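Putative LacI-family transcriptional regulator (Bacteroides fragilis, PDB 3GBV) probably regulates transcription as a LacI-family DNA-binding protein whose periplasmic-binding-protein-like domain presumably senses a small-molecule effector. Local coordinates at residues 129-134 against 225-230; 139-144 against 189-194. All blocks are in the same frame, centred on the assembly; numbering follows the deposited sequence.

Contact 1 of 2, residues 129-134 against 225-230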
# COMPACT_ATOMS: atom_id res chain seq x y z
N MSE A 129 5.14 17.83 -3.89
CA MSE A 129 6.11 18.54 -4.73
C MSE A 129 6.31 17.90 -6.10
O MSE A 129 6.84 18.54 -7.01
CB MSE A 129 7.44 18.65 -4.00
CG MSE A 129 7.35 19.57 -2.80
SE MSE A 129 6.70 21.34 -3.43
CE MSE A 129 4.87 21.43 -2.89
N LEU A 130 5.90 16.64 -6.24
CA LEU A 130 5.99 15.92 -7.51
C LEU A 130 4.88 16.52 -8.37
O LEU A 130 4.96 16.58 -9.60
CB LEU A 130 5.72 14.42 -7.30
CG LEU A 130 5.53 13.59 -8.59
CD1 LEU A 130 6.88 13.38 -9.26
CD2 LEU A 130 4.89 12.23 -8.26
N LEU A 131 3.83 16.95 -7.68
CA LEU A 131 2.63 17.55 -8.25
C LEU A 131 2.81 19.05 -8.52
O LEU A 131 2.41 19.56 -9.56
CB LEU A 131 1.48 17.36 -7.26
CG LEU A 131 0.13 16.79 -7.66
CD1 LEU A 131 0.27 15.42 -8.27
CD2 LEU A 131 -0.73 16.72 -6.41
N ALA A 132 3.43 19.74 -7.56
CA ALA A 132 3.63 21.19 -7.65
C ALA A 132 5.04 21.61 -8.00
O ALA A 132 5.49 22.68 -7.58
CB ALA A 132 3.22 21.83 -6.34
N VAL A 133 5.72 20.79 -8.78
CA VAL A 133 7.10 21.06 -9.19
C VAL A 133 7.47 22.54 -9.23
O VAL A 133 8.23 23.02 -8.38
CB VAL A 133 7.38 20.46 -10.57
CG1 VAL A 133 8.84 20.00 -10.64
CG2 VAL A 133 6.42 19.31 -10.86
N ASN A 134 6.92 23.26 -10.20
CA ASN A 134 7.22 24.68 -10.35
C ASN A 134 6.10 25.58 -9.85
O ASN A 134 5.51 26.34 -10.62
CB ASN A 134 7.53 24.99 -11.82
CG ASN A 134 8.69 24.16 -12.36
OD1 ASN A 134 9.82 24.24 -11.86
ND2 ASN A 134 8.41 23.36 -13.38
N ASP A 225 -8.60 23.63 -11.62
CA ASP A 225 -7.23 24.11 -11.67
C ASP A 225 -6.58 24.07 -10.28
O ASP A 225 -5.79 24.94 -9.91
CB ASP A 225 -7.20 25.53 -12.22
CG ASP A 225 -5.81 25.97 -12.61
OD1 ASP A 225 -5.22 25.34 -13.51
OD2 ASP A 225 -5.30 26.94 -12.00
N PHE A 226 -6.92 23.03 -9.52
CA PHE A 226 -6.39 22.85 -8.17
C PHE A 226 -6.53 21.38 -7.78
O PHE A 226 -7.58 20.77 -8.00
CB PHE A 226 -7.18 23.71 -7.18
CG PHE A 226 -6.51 23.89 -5.85
CD1 PHE A 226 -5.66 24.97 -5.63
CD2 PHE A 226 -6.72 22.99 -4.81
CE1 PHE A 226 -5.03 25.15 -4.40
CE2 PHE A 226 -6.09 23.16 -3.56
CZ PHE A 226 -5.25 24.25 -3.36
N SER A 227 -5.47 20.81 -7.20
CA SER A 227 -5.48 19.42 -6.77
C SER A 227 -5.04 19.25 -5.31
O SER A 227 -4.10 19.91 -4.85
CB SER A 227 -4.57 18.59 -7.68
OG SER A 227 -3.23 19.02 -7.57
N LEU A 228 -5.73 18.36 -4.59
CA LEU A 228 -5.43 18.10 -3.20
C LEU A 228 -4.71 16.78 -2.97
O LEU A 228 -4.72 15.88 -3.80
CB LEU A 228 -6.70 18.02 -2.34
CG LEU A 228 -7.71 19.11 -1.98
CD1 LEU A 228 -7.01 20.45 -1.84
CD2 LEU A 228 -8.79 19.16 -3.03
N ILE A 229 -4.10 16.70 -1.79
CA ILE A 229 -3.47 15.49 -1.31
C ILE A 229 -4.16 15.36 0.04
O ILE A 229 -4.20 16.30 0.82
CB ILE A 229 -1.95 15.63 -1.12
CG1 ILE A 229 -1.25 15.51 -2.47
CG2 ILE A 229 -1.43 14.53 -0.16
CD1 ILE A 229 0.25 15.35 -2.36
N GLY A 230 -4.74 14.20 0.30
CA GLY A 230 -5.44 14.02 1.55
C GLY A 230 -5.10 12.72 2.24
O GLY A 230 -4.26 11.96 1.77
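Leu131, from helix 117-131, lies over Ser227 and Ile229 of strand 227-231 of the mixed sheet, a helix-on-sheet packing within an alpha/beta lobe of the periplasmic-binding-protein fold. Only 122 Å² is buried between the two segments, and Leu131 supplies about half of it. Its CB points at the strand, and one branch does the touching. Methyl CD2 sits 3.6 Å from Ser227 OG, an ordinary van der Waals contact between a methyl and a hydroxyl oxygen. The backbones stay well apart, with Leu131 CA and Ser227 CA separated by 8.5 Å, and no hydrogen bond crosses between them, so side chains alone bridge the gap.

Ser227 and Ile229 both turn their CB atoms toward the helix, whereas Leu228 between them turns away and packs against Ile214 and Leu218 of helix 212-220 on the other face of the sheet. The serine hydroxyl lies between its backbone N and carbonyl carbon (chi1 63°), which sets OG beside Leu131 CD2, the methyl lying well off the line of the C-O bond.

Leu131 also touches His203 of strand 203-206 and Ser247 and Phe248 of strand 246-251, so a single leucine spans three neighbouring strands. Next to it, Leu130 faces elsewhere and packs on Leu131 of the second subunit. Leu131 and Ile229 run past each other in opposite senses, meeting where CD2 of Leu131 comes within 4.2 Å of Ile229 CG1.

Contact 2 of 2, residues 139-144 against 189-194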
# COMPACT_ATOMS: atom_id res chain seq x y z
N VAL A 139 -0.71 25.31 -0.20
CA VAL A 139 -1.44 25.62 1.01
C VAL A 139 -1.82 24.39 1.81
O VAL A 139 -2.15 23.34 1.26
CB VAL A 139 -2.72 26.42 0.70
CG1 VAL A 139 -3.60 25.64 -0.27
CG2 VAL A 139 -3.47 26.74 1.99
N ILE A 140 -1.76 24.54 3.13
CA ILE A 140 -2.14 23.49 4.05
C ILE A 140 -3.56 23.83 4.50
O ILE A 140 -3.82 24.96 4.91
CB ILE A 140 -1.26 23.48 5.31
CG1 ILE A 140 0.19 23.15 4.94
CG2 ILE A 140 -1.82 22.49 6.32
CD1 ILE A 140 1.16 23.34 6.08
N PHE A 141 -4.46 22.86 4.41
CA PHE A 141 -5.84 23.05 4.84
C PHE A 141 -6.05 22.39 6.20
O PHE A 141 -5.69 21.22 6.40
CB PHE A 141 -6.80 22.41 3.83
CG PHE A 141 -6.85 23.11 2.50
CD1 PHE A 141 -7.55 24.31 2.36
CD2 PHE A 141 -6.20 22.57 1.40
CE1 PHE A 141 -7.60 24.97 1.12
CE2 PHE A 141 -6.23 23.22 0.16
CZ PHE A 141 -6.94 24.41 0.02
N ARG A 142 -6.63 23.14 7.13
CA ARG A 142 -6.91 22.62 8.45
C ARG A 142 -8.35 22.90 8.82
O ARG A 142 -9.03 23.70 8.17
CB ARG A 142 -6.05 23.28 9.53
CG ARG A 142 -4.56 23.20 9.36
CD ARG A 142 -3.89 23.57 10.68
NE ARG A 142 -2.49 23.89 10.51
CZ ARG A 142 -2.04 25.12 10.27
NH1 ARG A 142 -2.89 26.14 10.18
NH2 ARG A 142 -0.74 25.33 10.10
N LYS A 143 -8.79 22.24 9.88
CA LYS A 143 -10.12 22.46 10.40
C LYS A 143 -10.05 22.34 11.91
O LYS A 143 -9.97 21.25 12.47
CB LYS A 143 -11.13 21.47 9.84
CG LYS A 143 -12.50 22.11 9.82
CD LYS A 143 -13.63 21.17 9.51
CE LYS A 143 -14.92 21.96 9.58
NZ LYS A 143 -16.08 21.24 9.01
N ILE A 144 -10.09 23.50 12.56
CA ILE A 144 -9.98 23.59 14.00
C ILE A 144 -11.27 23.77 14.79
O ILE A 144 -12.26 24.29 14.28
CB ILE A 144 -9.03 24.73 14.38
CG1 ILE A 144 -9.63 26.07 13.95
CG2 ILE A 144 -7.69 24.54 13.68
CD1 ILE A 144 -8.81 27.26 14.33
N ARG A 189 -17.45 29.54 2.63
CA ARG A 189 -17.16 30.98 2.61
C ARG A 189 -15.67 31.21 2.87
O ARG A 189 -15.06 32.11 2.29
CB ARG A 189 -18.03 31.72 3.63
CG ARG A 189 -18.22 33.20 3.29
CD ARG A 189 -19.31 33.85 4.14
NE ARG A 189 -18.88 34.07 5.52
CZ ARG A 189 -19.69 34.44 6.51
NH1 ARG A 189 -20.98 34.63 6.28
NH2 ARG A 189 -19.20 34.62 7.73
N MSE A 190 -15.07 30.40 3.74
CA MSE A 190 -13.64 30.53 4.01
C MSE A 190 -12.89 30.27 2.70
O MSE A 190 -11.96 31.00 2.36
CB MSE A 190 -13.17 29.48 5.04
CG MSE A 190 -13.76 29.62 6.45
SE MSE A 190 -12.90 31.08 7.50
CE MSE A 190 -10.99 30.83 7.04
N LEU A 191 -13.29 29.22 1.99
CA LEU A 191 -12.65 28.87 0.73
C LEU A 191 -12.78 29.97 -0.33
O LEU A 191 -11.80 30.31 -1.00
CB LEU A 191 -13.21 27.55 0.17
CG LEU A 191 -12.71 26.19 0.68
CD1 LEU A 191 -11.19 26.17 0.72
CD2 LEU A 191 -13.27 25.89 2.04
N ASP A 192 -13.97 30.54 -0.47
CA ASP A 192 -14.17 31.61 -1.45
C ASP A 192 -13.19 32.75 -1.23
O ASP A 192 -12.53 33.21 -2.16
CB ASP A 192 -15.60 32.17 -1.40
CG ASP A 192 -16.64 31.18 -1.90
OD1 ASP A 192 -16.34 30.45 -2.87
OD2 ASP A 192 -17.75 31.15 -1.34
N ASP A 193 -13.08 33.22 0.01
CA ASP A 193 -12.17 34.31 0.31
C ASP A 193 -10.73 33.91 0.01
O ASP A 193 -10.00 34.66 -0.62
CB ASP A 193 -12.29 34.74 1.78
CG ASP A 193 -13.63 35.43 2.08
OD1 ASP A 193 -14.06 36.28 1.27
OD2 ASP A 193 -14.25 35.13 3.13
N PHE A 194 -10.33 32.71 0.43
CA PHE A 194 -8.97 32.23 0.19
C PHE A 194 -8.62 32.18 -1.29
O PHE A 194 -7.61 32.74 -1.72
CB PHE A 194 -8.76 30.84 0.79
CG PHE A 194 -7.43 30.23 0.45
CD1 PHE A 194 -6.27 30.63 1.11
CD2 PHE A 194 -7.31 29.31 -0.59
CE1 PHE A 194 -5.03 30.12 0.74
CE2 PHE A 194 -6.07 28.80 -0.97
CZ PHE A 194 -4.92 29.21 -0.30
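Phe194 CG stands anti to the backbone N (chi1 174°), which carries its ring from helix 187-197 out to Val139. The valine answers with CG2 anti to its own N and CG1 set between N and the carbonyl carbon (chi1 58°), opening the isopropyl group toward the helix. The two side chains approach from opposite directions. CZ of Phe194 meets the valine head-on, nearly in line with its CA-CB bond, 3.7 Å from Val139 CB and about as close to both methyls. Its flanking carbons divide the methyls: Phe194 CE1 is 3.9 Å from Val139 CG2, and Phe194 CE2 is 4.1 Å from Val139 CG1.

The second touch links Phe141 and Leu191, a smaller contact than the first. In both residues CG is anti to the carbonyl carbon, beside the backbone N, and Leu191 CD1 reaches Phe141 CE1 at 3.8 Å, the side chains crossing at an oblique angle.

Helix 187-197 is the connection of a beta-alpha-beta crossover: it leads from strand 173-180, passes over the intervening strand 137-144 and delivers the chain to strand 203-206, parallel to both. The four touching residues are all buried, and apolar packing alone joins the two segments. Val201, in the loop after the helix, touches both Val139 and Phe194, while Ile214 of helix 212-220 touches both Phe141 and Leu191.

Charged groups lie round this apolar seam. Lys143 NZ forms a salt bridge with Asp187 OD1, tying the end of the strand to the start of the helix. On the helix itself, Asp192 makes a hydrogen bond between its OD1 and Tyr217 OH of helix 212-220, and a salt bridge between its OD2 and Arg221 NH2.

Contacts 1 and 2 are packed on opposite faces of the same mixed sheet, their centres 16 Å apart. Helix 117-131 of contact 1 is followed, after a short loop, by strand 137-144 of contact 2, and the whole of contact 2 is nested in the loop that contact 1 closes. The two meet through Leu228, whose CB points away from helix 117-131, and its neighbour Phe226: Leu228 CD1 lies 3.5 Å from Phe141 CE2, Phe226 CE2 lies 3.7 Å from that same Phe141 CE2, and Phe226 CZ lies 3.8 Å from Val139 CG1. Contact 1 adjoins the second subunit through Leu130, whereas contact 2 is internal to the lobe.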